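Local coordinates for protein spherulin-4 (PDB 5C5G) that is a fungal cell-surface glycoside hydrolase with a (beta/alpha) barrel fold that probably acts on galactosaminogalactan during its biosynthesis, at residues A[94-99]-A[108-113]. Residues are numbered along the deposited sequence; the frame is centred on the assembly and turned at random.
Sequences ETYAAW and LAVRGI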
ATOM      1  N   GLU A  94       3.293  -8.480 -15.586  1.00  9.44           N
ATOM      2  CA  GLU A  94       3.185  -9.857 -16.056  1.00 10.33           C
ATOM      3  C   GLU A  94       4.111 -10.798 -15.300  1.00  9.71           C
ATOM      4  O   GLU A  94       3.815 -11.975 -15.140  1.00 10.93           O
ATOM      5  CB  GLU A  94       3.438  -9.920 -17.560  1.00 13.39           C
ATOM      6  CG  GLU A  94       2.279  -9.277 -18.317  1.00 16.00           C
ATOM      7  CD  GLU A  94       2.439  -9.294 -19.811  1.00 28.98           C
ATOM      8  OE1 GLU A  94       3.547  -9.609 -20.290  1.00 27.84           O
ATOM      9  OE2 GLU A  94       1.437  -8.992 -20.502  1.00 28.66           O
ATOM     10  N   THR A  95       5.241 -10.291 -14.847  1.00  9.49           N
ATOM     11  CA  THR A  95       6.180 -11.097 -14.070  1.00  9.09           C
ATOM     12  C   THR A  95       5.522 -11.498 -12.755  1.00  9.50           C
ATOM     13  O   THR A  95       5.483 -12.675 -12.404  1.00  9.74           O
ATOM     14  CB  THR A  95       7.499 -10.327 -13.839  1.00 10.67           C
ATOM     15  OG1 THR A  95       8.118 -10.043 -15.107  1.00 11.44           O
ATOM     16  CG2 THR A  95       8.466 -11.141 -13.016  1.00 10.80           C
ATOM     17  N   TYR A  96       4.979 -10.535 -12.018  1.00  9.24           N
ATOM     18  CA  TYR A  96       4.246 -10.882 -10.798  1.00  9.07           C
ATOM     19  C   TYR A  96       3.105 -11.845 -11.096  1.00  9.46           C
ATOM     20  O   TYR A  96       2.877 -12.810 -10.351  1.00 10.18           O
ATOM     21  CB  TYR A  96       3.648  -9.644 -10.142  1.00  8.72           C
ATOM     22  CG  TYR A  96       4.600  -8.723  -9.403  1.00  8.24           C
ATOM     23  CD1 TYR A  96       5.278  -9.127  -8.261  1.00  8.93           C
ATOM     24  CD2 TYR A  96       4.801  -7.428  -9.854  1.00  8.72           C
ATOM     25  CE1 TYR A  96       6.117  -8.273  -7.588  1.00  8.92           C
ATOM     26  CE2 TYR A  96       5.633  -6.565  -9.198  1.00  9.23           C
ATOM     27  CZ  TYR A  96       6.295  -6.984  -8.050  1.00  8.18           C
ATOM     28  OH  TYR A  96       7.143  -6.166  -7.353  1.00  9.48           O
ATOM     29  N   ALA A  97       2.355 -11.578 -12.159  1.00  9.29           N
ATOM     30  CA  ALA A  97       1.198 -12.397 -12.456  1.00  9.28           C
ATOM     31  C   ALA A  97       1.569 -13.851 -12.708  1.00  9.75           C
ATOM     32  O   ALA A  97       0.796 -14.742 -12.396  1.00 11.14           O
ATOM     33  CB  ALA A  97       0.464 -11.851 -13.654  1.00 11.07           C
ATOM     34  N   ALA A  98       2.745 -14.075 -13.297  1.00 10.12           N
ATOM     35  CA  ALA A  98       3.174 -15.419 -13.651  1.00 10.39           C
ATOM     36  C   ALA A  98       3.822 -16.148 -12.495  1.00 10.40           C
ATOM     37  O   ALA A  98       4.107 -17.332 -12.622  1.00 11.57           O
ATOM     38  CB  ALA A  98       4.113 -15.388 -14.850  1.00 11.69           C
ATOM     39  N   TRP A  99       4.046 -15.475 -11.367  1.00 10.58           N
ATOM     40  CA  TRP A  99       4.676 -16.119 -10.220  1.00 10.34           C
ATOM     41  C   TRP A  99       4.093 -17.495  -9.837  1.00 10.27           C
ATOM     42  O   TRP A  99       4.852 -18.439  -9.646  1.00 11.43           O
ATOM     43  CB  TRP A  99       4.666 -15.188  -9.003  1.00  9.94           C
ATOM     44  CG  TRP A  99       5.787 -14.193  -8.943  1.00  9.44           C
ATOM     45  CD1 TRP A  99       6.790 -14.012  -9.840  1.00 10.14           C
ATOM     46  CD2 TRP A  99       6.023 -13.258  -7.886  1.00  9.63           C
ATOM     47  NE1 TRP A  99       7.650 -13.022  -9.409  1.00 10.43           N
ATOM     48  CE2 TRP A  99       7.195 -12.545  -8.206  1.00  9.83           C
ATOM     49  CE3 TRP A  99       5.354 -12.960  -6.692  1.00 10.72           C
ATOM     50  CZ2 TRP A  99       7.725 -11.559  -7.365  1.00 10.73           C
ATOM     51  CZ3 TRP A  99       5.878 -11.987  -5.863  1.00 10.65           C
ATOM     52  CH2 TRP A  99       7.055 -11.304  -6.202  1.00 10.16           C
ATOM     53  N   LEU A 108       2.443 -18.461  -4.049  1.00 13.35           N
ATOM     54  CA  LEU A 108       3.460 -17.497  -4.437  1.00 12.17           C
ATOM     55  C   LEU A 108       2.811 -16.611  -5.476  1.00 10.72           C
ATOM     56  O   LEU A 108       2.923 -16.857  -6.676  1.00 11.95           O
ATOM     57  CB  LEU A 108       4.721 -18.174  -4.985  1.00 13.32           C
ATOM     58  CG  LEU A 108       5.803 -17.132  -5.302  1.00 14.38           C
ATOM     59  CD1 LEU A 108       6.342 -16.475  -4.041  1.00 17.78           C
ATOM     60  CD2 LEU A 108       6.946 -17.694  -6.107  1.00 18.49           C
ATOM     61  N   ALA A 109       2.117 -15.585  -5.003  1.00 11.63           N
ATOM     62  CA  ALA A 109       1.253 -14.795  -5.859  1.00 11.00           C
ATOM     63  C   ALA A 109       0.895 -13.500  -5.175  1.00 10.50           C
ATOM     64  O   ALA A 109       0.897 -13.414  -3.939  1.00 12.50           O
ATOM     65  CB  ALA A 109      -0.022 -15.558  -6.178  1.00 13.13           C
ATOM     66  N   VAL A 110       0.500 -12.528  -5.986  1.00  9.87           N
ATOM     67  CA  VAL A 110      -0.086 -11.286  -5.490  1.00  9.05           C
ATOM     68  C   VAL A 110      -1.488 -11.145  -6.065  1.00 10.88           C
ATOM     69  O   VAL A 110      -1.855 -11.845  -7.015  1.00 12.08           O
ATOM     70  CB  VAL A 110       0.806 -10.069  -5.809  1.00 10.03           C
ATOM     71  CG1 VAL A 110       2.174 -10.208  -5.121  1.00 10.62           C
ATOM     72  CG2 VAL A 110       0.977  -9.888  -7.294  1.00 10.54           C
ATOM     73  N   ARG A 111      -2.259 -10.244  -5.467  1.00  9.53           N
ATOM     74  CA  ARG A 111      -3.654 -10.030  -5.815  1.00 10.26           C
ATOM     75  C   ARG A 111      -3.895  -8.660  -6.448  1.00  9.91           C
ATOM     76  O   ARG A 111      -5.036  -8.200  -6.523  1.00 10.34           O
ATOM     77  CB  ARG A 111      -4.524 -10.211  -4.566  1.00 14.48           C
ATOM     78  CG  ARG A 111      -4.474 -11.643  -4.038  1.00 20.44           C
ATOM     79  CD  ARG A 111      -5.037 -11.799  -2.641  1.00 29.37           C
ATOM     80  NE  ARG A 111      -6.486 -11.908  -2.658  1.00 34.98           N
ATOM     81  CZ  ARG A 111      -7.197 -12.848  -2.036  1.00 30.29           C
ATOM     82  NH1 ARG A 111      -8.516 -12.825  -2.137  1.00 35.38           N
ATOM     83  NH2 ARG A 111      -6.617 -13.798  -1.306  1.00 32.69           N
ATOM     84  N   GLY A 112      -2.827  -8.058  -6.946  1.00  8.88           N
ATOM     85  CA  GLY A 112      -2.915  -6.767  -7.574  1.00  9.53           C
ATOM     86  C   GLY A 112      -1.555  -6.122  -7.634  1.00  8.33           C
ATOM     87  O   GLY A 112      -0.536  -6.742  -7.326  1.00  8.63           O
ATOM     88  N   ILE A 113      -1.554  -4.861  -8.049  1.00  8.07           N
ATOM     89  CA  ILE A 113      -0.349  -4.105  -8.315  1.00  7.92           C
ATOM     90  C   ILE A 113      -0.432  -2.742  -7.653  1.00  7.87           C
ATOM     91  O   ILE A 113      -1.475  -2.068  -7.676  1.00  8.48           O
ATOM     92  CB  ILE A 113      -0.140  -3.921  -9.836  1.00  8.07           C
ATOM     93  CG1 ILE A 113       0.013  -5.289 -10.535  1.00  8.46           C
ATOM     94  CG2 ILE A 113       1.043  -3.029 -10.134  1.00  9.27           C
ATOM     95  CD1 ILE A 113       1.240  -6.103 -10.160  1.00  9.74           C
TER
HETATM   96  O   HOH W   1       0.677 -13.375  -8.732  1.00 10.62           O
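Trp99 reaches from its helix onto the extended chain that leads into the next strand, its CB lying 3.4 Å from Leu108 O and packing on Leu108 CG. Farther out along the indole, CZ3 meets Val110 CG1 at 4.2 Å, while Ala109 N lies near the ring plane at the CE3 edge. Leu108 has CG anti to its backbone N (chi1 -176°), which sends the isobutyl group past the base of the indole. One turn back, Tyr96 packs its CB on Val110 CG2 and its CD2 on Ile113 CD1, the latter at 3.8 Å. The two aromatic rings also meet each other: Tyr96 CD1 stands over one face of the indole, offset toward its rim, and Trp99 CZ3 lies in the plane of the phenol at its edge. No direct hydrogen bond joins the segments; a water accepts from Val110 N (2.9 Å) and lies within hydrogen-bonding distance of Tyr96 O, one of more acceptors than its two protons can serve. Tyr96 OH bonds to the backbone O of Tyr76, a residue that binds N-acetyl-D-galactosamine. The contact closes a beta-alpha-beta unit of the barrel, packing helix 86-103 against the lead-in to strand 112-116, with Ile42 of strand 38-42 and Ile62 of helix 56-66 also touching these side chains.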